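Local coordinates for putative iron binding protein (Bordetella pertussis Tohama I, PDB 1Y9U) that binds ferric iron through tyrosine side chains and probably serves as a periplasmic solute-binding protein in bacterial iron uptake, at residues V134-G139 against I193-A198; V262-Q267 against P278-V283. All coordinates share one frame; numbering follows the deposited sequence.

Contact 1 (V134-G139 against I193-A198); sequences VCIRSG and IGLANA
Parallel pairing in the sheet of one lobe of this periplasmic-binding-protein fold brings Val134 and Cys135 alongside Ile193 to Leu195. Cys135 N donates to Ile193 O at 3.0 Å, close to straight (162° at the hydrogen) and in the plane of the carbonyl. The same oxygen receives a CA-H...O contact from Val134 CA at 3.3 Å, so two donors of the short strand converge on it. One step further the bonding weakens: Leu195 N reaches Cys135 O at 3.4 Å. Beyond that point a water takes over, accepting from Arg137 N (2.9 Å) and donating to Leu195 O (2.7 Å).

Apolar side chains back the ladder. Ile193 CG1 sits between its own backbone N and carbonyl carbon (chi1 67°), and meets Val134 CG2 at 4.1 Å as the two side chains cross. Ile136 and Leu195 instead lie side by side and point the same way; Ile136 CG1 is anti to the backbone N (chi1 -161°), and CD1 at the tip rests 4.1 Å from Leu195 CB, with Leu195 CD1 equally near. Leu147 of helix 142-155, the helix that carries the iron ligand Tyr143, packs on Leu195. Cys135 is also tied by a disulfide to Cys191, just before strand 193-197.

One firm bond, a weak one and a water bridge thus follow each other as strand 134-135 gives way to loop, while the disulfide adds a covalent tie between the two strand regions next to the firm Cys135 N-Ile193 O bond.

Contact 2 (V262-Q267 against P278-V283); sequences VSEPAQ and PVRAGV
Arg280 and Gln267 carry the direct hydrogen bonds, each side chain reaching across to the backbone of the other segment. With CG anti to the backbone N (chi1 -179°) and the chain extended as far as NE, Arg280 stretches over the start of the helix, where NH1 donates to Val262 O at 2.9 Å. The oxygen lies at the guanidinium edge, near its plane, although the donor is tilted 22° from the plane of the Val262 carbonyl. Gln267 bends at chi2 (-83°) and presents OE1 to Arg280 N at 3.1 Å; the bond is nearly straight at the hydrogen, yet the donor stands above the amide plane. Val279 N is also close to OE1, at 2.9 Å. The other end of this buried amide is occupied too, NE2 donating to Leu261 O and Leu102 O.

These bonds join the start of helix 264-273 and the residues leading into it to the loop after strand 277-278, which pairs with strand 100-112. Ser263 is the N-cap of the helix, its OG accepting a weak bond from Ala266 N, and OG is also hydrogen-bonded to Tyr260 O.

Charge is handled through water. Glu264 OE2 remains 4.5 Å from Arg280 NE, beyond a salt bridge, and two waters span the gap: one joins OE2 to NE and the other joins OE2 to NH2. The first also lies near Ala281 O.

Van der Waals contacts complete the interface. Glu264 N lies over one guanidinium face, offset toward the rim, and Glu264 CB is 3.6 Å from Arg280 NE. Val283 CG2 packs on Gln267 CB at 4.0 Å and, slightly further off, on Glu264 CG, whose side chain runs past it in the opposite direction.

The two contacts lie on opposite sides of the chain's centre, 28 Å apart between centres, and do not touch. Contact 1 is wholly buried and joins strand to strand; contact 2 is partly exposed and joins a helix start to a loop. Their chemistry follows suit: main-chain bonding with aliphatic packing in the first, long polar side chains reaching main-chain atoms and opposite charges bridged by water in the second. Both connect to strand 100-112, which pairs with strand 193-197 and with strand 277-278. Each also lies within about 10 Å of an iron-ligand tyrosine side chain, Tyr143 and Tyr200 for contact 1 and Tyr199 for contact 2.

Contact 1 (V134-G139 against I193-A198)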
loop_
_atom_site.group_PDB
_atom_site.type_symbol
_atom_site.label_atom_id
_atom_site.label_comp_id
_atom_site.label_asym_id
_atom_site.label_seq_id
_atom_site.Cartn_x
_atom_site.Cartn_y
_atom_site.Cartn_z
ATOM N N VAL A 134 20.545 2.222 -10.632
ATOM C CA VAL A 134 19.236 1.880 -10.048
ATOM C C VAL A 134 19.348 0.873 -8.906
ATOM O O VAL A 134 20.006 -0.138 -9.026
ATOM C CB VAL A 134 18.294 1.298 -11.140
ATOM C CG1 VAL A 134 16.946 0.951 -10.553
ATOM C CG2 VAL A 134 18.147 2.272 -12.298
ATOM N N CYS A 135 18.674 1.177 -7.797
ATOM C CA CYS A 135 18.534 0.247 -6.680
ATOM C C CYS A 135 17.076 -0.179 -6.529
ATOM O O CYS A 135 16.156 0.628 -6.707
ATOM C CB CYS A 135 18.975 0.874 -5.361
ATOM S SG CYS A 135 20.747 1.112 -5.134
ATOM N N ILE A 136 16.880 -1.434 -6.156
ATOM C CA ILE A 136 15.560 -1.995 -5.904
ATOM C C ILE A 136 15.683 -3.265 -5.082
ATOM O O ILE A 136 16.712 -3.942 -5.145
ATOM C CB ILE A 136 14.814 -2.243 -7.235
ATOM C CG1 ILE A 136 13.313 -2.370 -7.009
ATOM C CG2 ILE A 136 15.367 -3.464 -7.953
ATOM C CD1 ILE A 136 12.495 -2.503 -8.293
ATOM N N ARG A 137 14.644 -3.573 -4.299
ATOM C CA ARG A 137 14.590 -4.859 -3.600
ATOM C C ARG A 137 14.177 -5.986 -4.555
ATOM O O ARG A 137 13.850 -5.751 -5.706
ATOM C CB ARG A 137 13.622 -4.761 -2.420
ATOM C CG ARG A 137 12.150 -4.849 -2.789
ATOM C CD ARG A 137 11.212 -4.586 -1.651
ATOM N NE ARG A 137 11.473 -5.476 -0.534
ATOM C CZ ARG A 137 11.232 -5.155 0.736
ATOM N NH1 ARG A 137 10.711 -3.970 1.046
ATOM N NH2 ARG A 137 11.497 -6.032 1.689
ATOM N N SER A 138 14.158 -7.216 -4.053
ATOM C CA SER A 138 13.764 -8.376 -4.856
ATOM C C SER A 138 12.540 -8.119 -5.703
ATOM O O SER A 138 11.523 -7.606 -5.224
ATOM C CB SER A 138 13.470 -9.555 -3.932
ATOM O OG SER A 138 12.856 -10.609 -4.628
ATOM N N GLY A 139 12.611 -8.510 -6.969
ATOM C CA GLY A 139 11.468 -8.428 -7.847
ATOM C C GLY A 139 10.267 -9.271 -7.450
ATOM O O GLY A 139 9.169 -9.006 -7.911
ATOM N N ILE A 193 18.949 6.544 -8.249
ATOM C CA ILE A 193 17.498 6.436 -8.159
ATOM C C ILE A 193 17.109 5.010 -7.795
ATOM O O ILE A 193 17.895 4.083 -7.932
ATOM C CB ILE A 193 16.786 6.839 -9.497
ATOM C CG1 ILE A 193 17.092 5.836 -10.624
ATOM C CG2 ILE A 193 17.155 8.249 -9.909
ATOM C CD1 ILE A 193 16.394 6.203 -11.943
ATOM N N GLY A 194 15.880 4.823 -7.339
ATOM C CA GLY A 194 15.367 3.474 -7.118
ATOM C C GLY A 194 13.900 3.488 -6.813
ATOM O O GLY A 194 13.372 4.520 -6.435
ATOM N N LEU A 195 13.245 2.347 -6.954
ATOM C CA LEU A 195 11.815 2.253 -6.670
ATOM C C LEU A 195 11.627 1.754 -5.266
ATOM O O LEU A 195 12.265 0.789 -4.853
ATOM C CB LEU A 195 11.115 1.271 -7.621
ATOM C CG LEU A 195 10.849 1.748 -9.039
ATOM C CD1 LEU A 195 10.330 0.578 -9.883
ATOM C CD2 LEU A 195 9.863 2.903 -9.040
ATOM N N ALA A 196 10.752 2.431 -4.531
ATOM C CA ALA A 196 10.475 2.118 -3.139
ATOM C C ALA A 196 9.227 2.880 -2.707
ATOM O O ALA A 196 8.791 3.815 -3.375
ATOM C CB ALA A 196 11.662 2.453 -2.266
ATOM N N ASN A 197 8.614 2.474 -1.599
ATOM C CA ASN A 197 7.338 3.043 -1.218
ATOM C C ASN A 197 7.504 4.402 -0.505
ATOM O O ASN A 197 8.411 4.597 0.307
ATOM C CB ASN A 197 6.545 2.092 -0.373
ATOM C CG ASN A 197 5.902 0.998 -1.176
ATOM O OD1 ASN A 197 5.902 1.036 -2.368
ATOM N ND2 ASN A 197 5.362 -0.002 -0.497
ATOM N N ALA A 198 6.599 5.332 -0.793
ATOM C CA ALA A 198 6.700 6.699 -0.301
ATOM C C ALA A 198 6.637 6.804 1.212
ATOM O O ALA A 198 7.289 7.628 1.826
ATOM C CB ALA A 198 5.585 7.511 -0.908
HETATM O O HOH W 1 12.712 -1.542 -3.518
#

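Contact 2 (V262-Q267 against P278-V283)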
loop_
_atom_site.group_PDB
_atom_site.type_symbol
_atom_site.label_atom_id
_atom_site.label_comp_id
_atom_site.label_asym_id
_atom_site.label_seq_id
_atom_site.Cartn_x
_atom_site.Cartn_y
_atom_site.Cartn_z
ATOM N N VAL A 262 -13.358 5.634 7.604
ATOM C CA VAL A 262 -13.234 6.572 6.468
ATOM C C VAL A 262 -13.687 8.004 6.774
ATOM O O VAL A 262 -13.669 8.857 5.889
ATOM C CB VAL A 262 -13.935 6.051 5.194
ATOM C CG1 VAL A 262 -13.360 4.681 4.844
ATOM C CG2 VAL A 262 -15.443 6.050 5.334
ATOM N N SER A 263 -14.043 8.278 8.031
ATOM C CA SER A 263 -14.372 9.625 8.477
ATOM C C SER A 263 -13.109 10.486 8.473
ATOM O O SER A 263 -11.987 9.967 8.521
ATOM C CB SER A 263 -14.994 9.596 9.876
ATOM O OG SER A 263 -14.034 9.373 10.905
ATOM N N GLU A 264 -13.265 11.803 8.386
ATOM C CA GLU A 264 -12.104 12.671 8.344
ATOM C C GLU A 264 -11.224 12.535 9.601
ATOM O O GLU A 264 -10.012 12.349 9.476
ATOM C CB GLU A 264 -12.448 14.141 8.061
ATOM C CG GLU A 264 -11.190 14.991 8.048
ATOM C CD GLU A 264 -11.327 16.393 7.496
ATOM O OE1 GLU A 264 -10.389 17.197 7.746
ATOM O OE2 GLU A 264 -12.322 16.696 6.790
ATOM N N PRO A 265 -11.767 12.611 10.812
ATOM C CA PRO A 265 -10.917 12.466 11.999
ATOM C C PRO A 265 -10.141 11.135 12.032
ATOM O O PRO A 265 -8.938 11.124 12.355
ATOM C CB PRO A 265 -11.905 12.596 13.164
ATOM C CG PRO A 265 -13.011 13.373 12.614
ATOM C CD PRO A 265 -13.164 12.895 11.194
ATOM N N ALA A 266 -10.789 10.032 11.691
ATOM C CA ALA A 266 -10.115 8.745 11.751
ATOM C C ALA A 266 -9.059 8.658 10.666
ATOM O O ALA A 266 -7.977 8.182 10.901
ATOM C CB ALA A 266 -11.102 7.609 11.588
ATOM N N GLN A 267 -9.389 9.103 9.465
ATOM C CA GLN A 267 -8.455 9.039 8.344
ATOM C C GLN A 267 -7.218 9.839 8.610
ATOM O O GLN A 267 -6.127 9.421 8.189
ATOM C CB GLN A 267 -9.133 9.552 7.076
ATOM C CG GLN A 267 -10.067 8.533 6.429
ATOM C CD GLN A 267 -9.294 7.575 5.557
ATOM O OE1 GLN A 267 -8.685 8.010 4.599
ATOM N NE2 GLN A 267 -9.285 6.293 5.904
ATOM N N PRO A 278 -4.111 9.119 2.921
ATOM C CA PRO A 278 -5.502 8.775 3.221
ATOM C C PRO A 278 -6.317 8.540 1.962
ATOM O O PRO A 278 -6.076 9.157 0.941
ATOM C CB PRO A 278 -6.023 9.990 3.982
ATOM C CG PRO A 278 -5.012 11.035 3.867
ATOM C CD PRO A 278 -3.776 10.502 3.273
ATOM N N VAL A 279 -7.288 7.651 2.045
ATOM C CA VAL A 279 -8.203 7.457 0.913
ATOM C C VAL A 279 -9.205 8.610 0.755
ATOM O O VAL A 279 -9.613 8.931 -0.350
ATOM C CB VAL A 279 -8.952 6.090 1.014
ATOM C CG1 VAL A 279 -9.968 6.056 2.159
ATOM C CG2 VAL A 279 -9.624 5.745 -0.294
ATOM N N ARG A 280 -9.615 9.204 1.871
ATOM C CA ARG A 280 -10.629 10.252 1.865
ATOM C C ARG A 280 -10.020 11.562 1.401
ATOM O O ARG A 280 -8.981 11.982 1.912
ATOM C CB ARG A 280 -11.182 10.418 3.277
ATOM C CG ARG A 280 -12.277 11.454 3.430
ATOM C CD ARG A 280 -12.542 11.791 4.863
ATOM N NE ARG A 280 -13.642 12.752 5.014
ATOM C CZ ARG A 280 -14.914 12.439 5.184
ATOM N NH1 ARG A 280 -15.287 11.195 5.291
ATOM N NH2 ARG A 280 -15.827 13.409 5.249
ATOM N N ALA A 281 -10.676 12.232 0.446
ATOM C CA ALA A 281 -10.242 13.549 -0.008
ATOM C C ALA A 281 -10.302 14.587 1.125
ATOM O O ALA A 281 -11.181 14.522 1.991
ATOM C CB ALA A 281 -11.126 14.018 -1.163
ATOM N N GLY A 282 -9.405 15.563 1.096
ATOM C CA GLY A 282 -9.457 16.675 2.008
ATOM C C GLY A 282 -9.008 16.399 3.414
ATOM O O GLY A 282 -9.378 17.108 4.339
ATOM N N VAL A 283 -8.193 15.373 3.590
ATOM C CA VAL A 283 -7.599 15.040 4.866
ATOM C C VAL A 283 -6.196 15.630 4.995
ATOM O O VAL A 283 -5.385 15.529 4.069
ATOM C CB VAL A 283 -7.549 13.517 5.038
ATOM C CG1 VAL A 283 -6.762 13.114 6.261
ATOM C CG2 VAL A 283 -8.968 12.978 5.107
HETATM O O HOH W 2 -12.607 15.242 4.227
HETATM O O HOH W 3 -14.939 16.017 6.416
HETATM O O HOH W 4 -12.544 18.306 4.790
#